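Local coordinates for iron-regulated outer membrane protein (Neisseria meningitidis, PDB 4B7O) that probably takes up iron, likely from siderophores, across the outer membrane as a TonB-dependent transporter with a plug inside a beta-barrel, at residues D61-V72 / G543-S556. Numbering follows the deposited sequence.
Sequences DRQGSKIRTNIV and GFNYNDGTFAANGS
Two donors converge on the amide oxygen of N545. The backbone N of G64 lies 2.8 Å from N545 OD1, tilted modestly from the carbonyl plane, and a water that also donates to R62 O approaches the same OD1 at 2.7 Å. The amide nitrogen of the same side chain, N545 ND2, donates to G64 O over 3.1 Å. One side chain therefore holds both the N-H and the C=O of a single glycine, which fixes the rotation of the amide and ties down the peptides flanking G64. N545 reaches them with CG anti to its own carbonyl carbon (chi1 -62°), its CB directed from the barrel strand toward the plug.

G64 sits in the type II' turn from Q63 to K66, closed by K66 N to Q63 O; at its phi/psi of 76°/-128° a side chain would collide with the carbonyl oxygen of Q63. Because neither G64 nor G543 has a side chain, G64 CA comes within 4.0 Å of G543 CA, while a nearly straight CA-H...O contact runs from G64 CA to F544 O (3.4 Å). On the adjoining strand, S556 OG accepts a short bond from S65 N, 2.7 Å long, and lies against S65 CB. The S65 hydroxyl extends alongside N554, its OG 4.0 Å from N554 OD1, and has a weak bond to E593.

K66 NZ forms a salt bridge with E541 of barrel strand 535-547, adding a charged tie to the neutral bonds of the turn. Strands 535-547 and 551-567 form an antiparallel hairpin of the barrel, and the turn rests on it just before strand 67-73 enters the four-stranded plug sheet beside strand 144-150. Such docking of an N-terminal plug against the inner wall of a transmembrane beta-barrel is characteristic of TonB-dependent transporters.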
loop_
_atom_site.group_PDB
_atom_site.type_symbol
_atom_site.label_atom_id
_atom_site.label_comp_id
_atom_site.label_asym_id
_atom_site.label_seq_id
_atom_site.Cartn_x
_atom_site.Cartn_y
_atom_site.Cartn_z
ATOM N N ASP A 61 -20.494 4.760 2.292
ATOM C CA ASP A 61 -20.058 3.374 1.905
ATOM C C ASP A 61 -21.195 2.407 1.614
ATOM O O ASP A 61 -21.906 2.032 2.531
ATOM C CB ASP A 61 -19.203 2.757 2.991
ATOM C CG ASP A 61 -17.785 3.256 2.934
ATOM O OD1 ASP A 61 -17.312 3.555 1.805
ATOM O OD2 ASP A 61 -17.153 3.377 4.008
ATOM N N ARG A 62 -21.344 1.978 0.361
ATOM C CA ARG A 62 -22.447 1.091 0.028
ATOM C C ARG A 62 -22.085 -0.068 -0.847
ATOM O O ARG A 62 -22.946 -0.526 -1.614
ATOM C CB ARG A 62 -23.628 1.851 -0.592
ATOM C CG ARG A 62 -24.152 2.907 0.371
ATOM C CD ARG A 62 -25.343 3.659 -0.133
ATOM N NE ARG A 62 -25.080 4.359 -1.390
ATOM C CZ ARG A 62 -26.039 4.665 -2.277
ATOM N NH1 ARG A 62 -27.335 4.349 -2.039
ATOM N NH2 ARG A 62 -25.712 5.282 -3.401
ATOM N N GLN A 63 -20.864 -0.581 -0.728
ATOM C CA GLN A 63 -20.509 -1.776 -1.508
ATOM C C GLN A 63 -20.087 -2.934 -0.632
ATOM O O GLN A 63 -19.262 -3.759 -1.018
ATOM C CB GLN A 63 -19.484 -1.502 -2.590
ATOM C CG GLN A 63 -19.942 -0.480 -3.619
ATOM C CD GLN A 63 -18.967 -0.326 -4.814
ATOM O OE1 GLN A 63 -18.561 0.793 -5.162
ATOM N NE2 GLN A 63 -18.608 -1.443 -5.439
ATOM N N GLY A 64 -20.723 -3.041 0.524
ATOM C CA GLY A 64 -20.328 -4.067 1.411
ATOM C C GLY A 64 -19.020 -3.644 2.078
ATOM O O GLY A 64 -18.906 -2.557 2.649
ATOM N N SER A 65 -18.050 -4.536 2.017
ATOM C CA SER A 65 -16.744 -4.305 2.570
ATOM C C SER A 65 -15.789 -3.915 1.430
ATOM O O SER A 65 -14.602 -3.675 1.670
ATOM C CB SER A 65 -16.250 -5.580 3.266
ATOM O OG SER A 65 -15.318 -5.268 4.288
ATOM N N LYS A 66 -16.312 -3.867 0.198
ATOM C CA LYS A 66 -15.509 -3.574 -0.979
ATOM C C LYS A 66 -14.752 -2.249 -0.888
ATOM O O LYS A 66 -13.629 -2.178 -1.349
ATOM C CB LYS A 66 -16.346 -3.593 -2.239
ATOM C CG LYS A 66 -15.543 -3.348 -3.486
ATOM C CD LYS A 66 -16.391 -3.442 -4.756
ATOM C CE LYS A 66 -15.515 -3.244 -5.978
ATOM N NZ LYS A 66 -14.593 -4.419 -6.089
ATOM N N ILE A 67 -15.360 -1.240 -0.267
ATOM C CA ILE A 67 -14.836 0.084 -0.258
ATOM C C ILE A 67 -15.088 0.662 1.092
ATOM O O ILE A 67 -16.227 0.845 1.461
ATOM C CB ILE A 67 -15.511 0.929 -1.347
ATOM C CG1 ILE A 67 -14.816 0.646 -2.684
ATOM C CG2 ILE A 67 -15.377 2.416 -1.052
ATOM C CD1 ILE A 67 -15.696 0.817 -3.881
ATOM N N ARG A 68 -14.030 0.906 1.864
ATOM C CA ARG A 68 -14.185 1.499 3.181
ATOM C C ARG A 68 -13.492 2.842 3.138
ATOM O O ARG A 68 -12.263 2.938 3.024
ATOM C CB ARG A 68 -13.644 0.581 4.254
ATOM C CG ARG A 68 -14.338 -0.797 4.273
ATOM C CD ARG A 68 -14.017 -1.693 5.476
ATOM N NE ARG A 68 -14.486 -1.170 6.778
ATOM C CZ ARG A 68 -13.687 -0.826 7.803
ATOM N NH1 ARG A 68 -12.350 -0.936 7.725
ATOM N NH2 ARG A 68 -14.221 -0.376 8.933
ATOM N N THR A 69 -14.274 3.906 3.129
ATOM C CA THR A 69 -13.632 5.195 3.024
ATOM C C THR A 69 -13.514 5.812 4.426
ATOM O O THR A 69 -14.324 5.542 5.303
ATOM C CB THR A 69 -14.218 6.122 1.924
ATOM O OG1 THR A 69 -14.774 7.296 2.496
ATOM C CG2 THR A 69 -15.258 5.441 1.053
ATOM N N ASN A 70 -12.444 6.561 4.644
ATOM C CA ASN A 70 -12.091 7.088 5.969
ATOM C C ASN A 70 -12.045 6.007 7.020
ATOM O O ASN A 70 -12.562 6.185 8.101
ATOM C CB ASN A 70 -13.039 8.189 6.415
ATOM C CG ASN A 70 -13.086 9.362 5.446
ATOM O OD1 ASN A 70 -12.348 9.409 4.450
ATOM N ND2 ASN A 70 -13.974 10.321 5.734
ATOM N N ILE A 71 -11.443 4.870 6.707
ATOM C CA ILE A 71 -11.129 3.921 7.740
ATOM C C ILE A 71 -10.438 4.619 8.894
ATOM O O ILE A 71 -10.706 4.357 10.048
ATOM C CB ILE A 71 -10.181 2.871 7.244
ATOM C CG1 ILE A 71 -10.923 1.911 6.372
ATOM C CG2 ILE A 71 -9.640 2.085 8.415
ATOM C CD1 ILE A 71 -9.930 1.250 5.460
ATOM N N VAL A 72 -9.543 5.538 8.596
ATOM C CA VAL A 72 -9.039 6.306 9.682
ATOM C C VAL A 72 -8.999 7.766 9.313
ATOM O O VAL A 72 -8.759 8.141 8.190
ATOM C CB VAL A 72 -7.713 5.707 10.248
ATOM C CG1 VAL A 72 -6.658 5.610 9.175
ATOM C CG2 VAL A 72 -7.216 6.474 11.489
ATOM N N GLY A 543 -22.412 -7.524 -1.861
ATOM C CA GLY A 543 -22.214 -7.012 -0.504
ATOM C C GLY A 543 -23.504 -6.492 0.037
ATOM O O GLY A 543 -24.470 -6.500 -0.664
ATOM N N PHE A 544 -23.495 -6.022 1.273
ATOM C CA PHE A 544 -24.656 -5.432 1.919
ATOM C C PHE A 544 -24.123 -4.511 3.032
ATOM O O PHE A 544 -22.970 -4.651 3.530
ATOM C CB PHE A 544 -25.618 -6.553 2.499
ATOM C CG PHE A 544 -25.154 -7.072 3.770
ATOM C CD1 PHE A 544 -25.463 -6.415 4.919
ATOM C CD2 PHE A 544 -24.239 -8.105 3.809
ATOM C CE1 PHE A 544 -24.909 -6.834 6.138
ATOM C CE2 PHE A 544 -23.700 -8.541 5.012
ATOM C CZ PHE A 544 -24.028 -7.897 6.180
ATOM N N ASN A 545 -24.926 -3.547 3.421
ATOM C CA ASN A 545 -24.498 -2.654 4.510
ATOM C C ASN A 545 -25.739 -2.399 5.269
ATOM O O ASN A 545 -26.780 -2.183 4.680
ATOM C CB ASN A 545 -23.965 -1.332 3.952
ATOM C CG ASN A 545 -22.739 -1.535 3.067
ATOM O OD1 ASN A 545 -22.849 -1.907 1.888
ATOM N ND2 ASN A 545 -21.544 -1.363 3.656
ATOM N N TYR A 546 -25.641 -2.438 6.577
ATOM C CA TYR A 546 -26.738 -2.112 7.413
ATOM C C TYR A 546 -26.299 -1.075 8.393
ATOM O O TYR A 546 -25.226 -1.188 8.941
ATOM C CB TYR A 546 -27.248 -3.365 8.155
ATOM C CG TYR A 546 -28.300 -3.013 9.194
ATOM C CD1 TYR A 546 -29.656 -2.913 8.867
ATOM C CD2 TYR A 546 -27.923 -2.663 10.467
ATOM C CE1 TYR A 546 -30.587 -2.543 9.816
ATOM C CE2 TYR A 546 -28.844 -2.286 11.400
ATOM C CZ TYR A 546 -30.175 -2.256 11.081
ATOM O OH TYR A 546 -31.032 -1.862 12.093
ATOM N N ASN A 547 -27.145 -0.085 8.674
ATOM C CA ASN A 547 -26.833 0.939 9.701
ATOM C C ASN A 547 -28.080 1.637 10.267
ATOM O O ASN A 547 -28.805 2.288 9.513
ATOM C CB ASN A 547 -25.899 2.011 9.109
ATOM C CG ASN A 547 -25.444 3.040 10.153
ATOM O OD1 ASN A 547 -25.488 2.803 11.342
ATOM N ND2 ASN A 547 -25.046 4.201 9.694
ATOM N N ASP A 548 -28.324 1.546 11.563
ATOM C CA ASP A 548 -29.479 2.242 12.144
ATOM C C ASP A 548 -29.021 3.290 13.155
ATOM O O ASP A 548 -29.768 3.696 14.041
ATOM C CB ASP A 548 -30.432 1.236 12.803
ATOM C CG ASP A 548 -29.804 0.573 13.994
ATOM O OD1 ASP A 548 -28.959 1.232 14.615
ATOM O OD2 ASP A 548 -30.136 -0.590 14.304
ATOM N N GLY A 549 -27.774 3.715 13.035
ATOM C CA GLY A 549 -27.218 4.665 13.963
ATOM C C GLY A 549 -26.792 4.115 15.313
ATOM O O GLY A 549 -26.158 4.816 16.044
ATOM N N THR A 550 -27.151 2.873 15.630
ATOM C CA THR A 550 -26.746 2.169 16.839
ATOM C C THR A 550 -25.980 0.909 16.446
ATOM O O THR A 550 -24.828 0.683 16.855
ATOM C CB THR A 550 -27.979 1.704 17.644
ATOM O OG1 THR A 550 -28.432 2.793 18.453
ATOM C CG2 THR A 550 -27.648 0.534 18.584
ATOM N N PHE A 551 -26.641 0.062 15.678
ATOM C CA PHE A 551 -26.041 -1.165 15.239
ATOM C C PHE A 551 -25.706 -0.924 13.786
ATOM O O PHE A 551 -26.445 -0.216 13.095
ATOM C CB PHE A 551 -26.990 -2.341 15.463
ATOM C CG PHE A 551 -26.411 -3.666 15.070
ATOM C CD1 PHE A 551 -25.373 -4.246 15.804
ATOM C CD2 PHE A 551 -26.871 -4.341 13.958
ATOM C CE1 PHE A 551 -24.791 -5.471 15.417
ATOM C CE2 PHE A 551 -26.297 -5.580 13.569
ATOM C CZ PHE A 551 -25.248 -6.139 14.293
ATOM N N ALA A 552 -24.538 -1.410 13.366
ATOM C CA ALA A 552 -24.107 -1.369 11.967
ATOM C C ALA A 552 -23.485 -2.730 11.570
ATOM O O ALA A 552 -22.935 -3.451 12.415
ATOM C CB ALA A 552 -23.096 -0.244 11.751
ATOM N N ALA A 553 -23.568 -3.093 10.296
ATOM C CA ALA A 553 -22.933 -4.326 9.862
ATOM C C ALA A 553 -22.644 -4.210 8.384
ATOM O O ALA A 553 -23.191 -3.334 7.723
ATOM C CB ALA A 553 -23.772 -5.596 10.198
ATOM N N ASN A 554 -21.773 -5.072 7.874
ATOM C CA ASN A 554 -21.574 -5.143 6.444
ATOM C C ASN A 554 -20.870 -6.438 6.136
ATOM O O ASN A 554 -20.278 -7.033 7.033
ATOM C CB ASN A 554 -20.772 -3.946 5.942
ATOM C CG ASN A 554 -19.533 -3.737 6.745
ATOM O OD1 ASN A 554 -18.528 -4.363 6.484
ATOM N ND2 ASN A 554 -19.599 -2.852 7.740
ATOM N N GLY A 555 -20.936 -6.845 4.871
ATOM C CA GLY A 555 -20.342 -8.065 4.419
ATOM C C GLY A 555 -20.084 -8.002 2.920
ATOM O O GLY A 555 -20.626 -7.154 2.233
ATOM N N SER A 556 -19.248 -8.906 2.432
ATOM C CA SER A 556 -18.904 -8.971 1.059
ATOM C C SER A 556 -18.573 -10.391 0.791
ATOM O O SER A 556 -18.158 -11.087 1.691
ATOM C CB SER A 556 -17.633 -8.162 0.764
ATOM O OG SER A 556 -17.904 -6.780 0.512
HETATM O O HOH W 1 -24.152 -2.878 -0.279
#